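Side-chain contact in putative sugar binding protein (Salmonella enterica subsp. enterica serovar Typhimurium, PDB 3KNZ), which probably binds carbohydrate derivatives through SIS domains, with a suggested relation to glutamine-fructose-6-phosphate transaminases: residues A232-T237 with L278-D283. Numbering follows the deposited sequence.
Sequences ATLFGT and LDPQPD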
loop_
_atom_site.group_PDB
_atom_site.type_symbol
_atom_site.label_atom_id
_atom_site.label_comp_id
_atom_site.label_asym_id
_atom_site.label_seq_id
_atom_site.Cartn_x
_atom_site.Cartn_y
_atom_site.Cartn_z
ATOM N N ALA A 232 -9.405 -7.845 -7.665
ATOM C CA ALA A 232 -7.992 -7.879 -7.303
ATOM C C ALA A 232 -7.087 -7.866 -8.531
ATOM O O ALA A 232 -6.100 -7.131 -8.577
ATOM C CB ALA A 232 -7.707 -9.108 -6.476
ATOM N N THR A 233 -7.440 -8.670 -9.530
ATOM C CA THR A 233 -6.649 -8.777 -10.757
ATOM C C THR A 233 -6.467 -7.470 -11.540
ATOM O O THR A 233 -5.683 -7.423 -12.491
ATOM C CB THR A 233 -7.265 -9.805 -11.689
ATOM O OG1 THR A 233 -8.649 -9.488 -11.872
ATOM C CG2 THR A 233 -7.126 -11.198 -11.099
ATOM N N LEU A 234 -7.189 -6.418 -11.161
ATOM C CA LEU A 234 -7.055 -5.123 -11.826
ATOM C C LEU A 234 -6.784 -3.994 -10.817
ATOM O O LEU A 234 -7.093 -2.825 -11.067
ATOM C CB LEU A 234 -8.309 -4.818 -12.663
ATOM C CG LEU A 234 -8.552 -5.728 -13.874
ATOM C CD1 LEU A 234 -9.865 -5.386 -14.569
ATOM C CD2 LEU A 234 -7.391 -5.636 -14.853
ATOM N N PHE A 235 -6.196 -4.344 -9.677
ATOM C CA PHE A 235 -5.931 -3.351 -8.652
ATOM C C PHE A 235 -4.953 -2.298 -9.161
ATOM O O PHE A 235 -5.164 -1.103 -8.967
ATOM C CB PHE A 235 -5.435 -4.010 -7.366
ATOM C CG PHE A 235 -5.146 -3.033 -6.263
ATOM C CD1 PHE A 235 -6.172 -2.313 -5.675
ATOM C CD2 PHE A 235 -3.849 -2.844 -5.803
ATOM C CE1 PHE A 235 -5.920 -1.410 -4.655
ATOM C CE2 PHE A 235 -3.593 -1.955 -4.772
ATOM C CZ PHE A 235 -4.636 -1.232 -4.205
ATOM N N GLY A 236 -3.891 -2.738 -9.829
ATOM C CA GLY A 236 -2.915 -1.804 -10.395
ATOM C C GLY A 236 -3.575 -0.837 -11.364
ATOM O O GLY A 236 -3.211 0.342 -11.426
ATOM N N THR A 237 -4.565 -1.347 -12.101
ATOM C CA THR A 237 -5.321 -0.575 -13.082
ATOM C C THR A 237 -6.128 0.572 -12.484
ATOM O O THR A 237 -6.065 1.692 -12.982
ATOM C CB THR A 237 -6.301 -1.478 -13.835
ATOM O OG1 THR A 237 -5.587 -2.580 -14.406
ATOM C CG2 THR A 237 -7.036 -0.691 -14.921
ATOM N N LEU A 278 -15.041 -1.728 -12.786
ATOM C CA LEU A 278 -14.525 -2.590 -13.841
ATOM C C LEU A 278 -15.123 -3.979 -13.660
ATOM O O LEU A 278 -14.953 -4.604 -12.604
ATOM C CB LEU A 278 -12.996 -2.672 -13.783
ATOM C CG LEU A 278 -12.253 -1.339 -13.900
ATOM C CD1 LEU A 278 -10.730 -1.543 -13.867
ATOM C CD2 LEU A 278 -12.669 -0.605 -15.173
ATOM N N ASP A 279 -15.839 -4.441 -14.683
ATOM C CA ASP A 279 -16.462 -5.757 -14.661
ATOM C C ASP A 279 -15.919 -6.621 -15.795
ATOM O O ASP A 279 -16.571 -6.777 -16.823
ATOM C CB ASP A 279 -17.988 -5.660 -14.792
ATOM C CG ASP A 279 -18.651 -5.062 -13.567
ATOM O OD1 ASP A 279 -18.735 -3.818 -13.473
ATOM O OD2 ASP A 279 -19.143 -5.845 -12.727
ATOM N N PRO A 280 -14.723 -7.196 -15.608
ATOM C CA PRO A 280 -14.176 -8.042 -16.670
ATOM C C PRO A 280 -15.056 -9.257 -16.985
ATOM O O PRO A 280 -15.101 -9.710 -18.124
ATOM C CB PRO A 280 -12.809 -8.478 -16.122
ATOM C CG PRO A 280 -12.806 -8.132 -14.664
ATOM C CD PRO A 280 -13.810 -7.051 -14.459
ATOM N N GLN A 281 -15.767 -9.763 -15.990
ATOM C CA GLN A 281 -16.625 -10.920 -16.190
ATOM C C GLN A 281 -17.814 -10.880 -15.238
ATOM O O GLN A 281 -17.808 -10.130 -14.264
ATOM C CB GLN A 281 -15.809 -12.187 -15.983
ATOM C CG GLN A 281 -15.066 -12.212 -14.664
ATOM C CD GLN A 281 -14.111 -13.375 -14.573
ATOM O OE1 GLN A 281 -13.872 -14.072 -15.561
ATOM N NE2 GLN A 281 -13.553 -13.596 -13.385
ATOM N N PRO A 282 -18.855 -11.673 -15.526
ATOM C CA PRO A 282 -20.019 -11.652 -14.654
ATOM C C PRO A 282 -19.644 -11.953 -13.219
ATOM O O PRO A 282 -18.937 -12.926 -12.961
ATOM C CB PRO A 282 -20.895 -12.775 -15.206
ATOM C CG PRO A 282 -20.481 -12.918 -16.609
ATOM C CD PRO A 282 -19.026 -12.601 -16.652
ATOM N N ASP A 283 -20.106 -11.108 -12.300
ATOM C CA ASP A 283 -19.856 -11.305 -10.881
ATOM C C ASP A 283 -21.103 -10.910 -10.083
ATOM O O ASP A 283 -21.569 -9.770 -10.139
ATOM C CB ASP A 283 -18.633 -10.512 -10.444
ATOM C CG ASP A 283 -18.218 -10.825 -9.030
ATOM O OD1 ASP A 283 -19.059 -10.721 -8.119
ATOM O OD2 ASP A 283 -17.043 -11.166 -8.825
#
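A hydrogen bond of 3.0 Å from Phe235 N to Ala232 O closes the short turn that presents Leu234 to Leu278 and Pro280. Leu234 occupies the N-cap position of helix 235-249. The contact itself is apolar and made by side-chain ends: the CA atoms of Leu234 and Leu278 remain 8.1 Å apart, yet 158 Å² of surface is buried between the segments.

One methyl of Leu234 does most of the touching. Its CD1 lies 4.0 Å from Leu278 CD1 and equally 4.0 Å from Pro280 CG, and the two directions open at about 120°, so the methyl lies between the leucine at the strand end and the proline. Toward Leu278 the approach is oblique, whereas the Leu234 methyl meets the pyrrolidine ring of Pro280 at its CG corner. Leu278 projects toward the helix with CG anti to its carbonyl carbon (chi1 -58°), and its CD1 also meets Thr237 CG2 at 3.9 Å. At that CD1 the directions to Thr237 CG2 and Leu234 CD1 are almost perpendicular, so the methyl touches the N-cap leucine and the threonine three residues on from two different flanks. Thr237 contributes its methyl rather than its hydroxyl because CG2 stands anti to the backbone N.

Helix 326-339 completes the packing, with Tyr329 touching both Leu234 and Pro280 and Ile330 touching Thr237. Pro280 O accepts a hydrogen bond from Asn320 ND2, a polar link from the loop to that residue.

Strands 225-230 and 273-278 are parallel neighbours, and Leu278 still bonds to Thr229 through the backbone. The contact therefore joins the start of the helix that follows strand 225-230 to the carboxyl end of its sheet neighbour 273-278, within a five-stranded parallel sheet of order 2-1-3-4-5, consistent with the Rossmann-like alpha/beta fold of SIS domains.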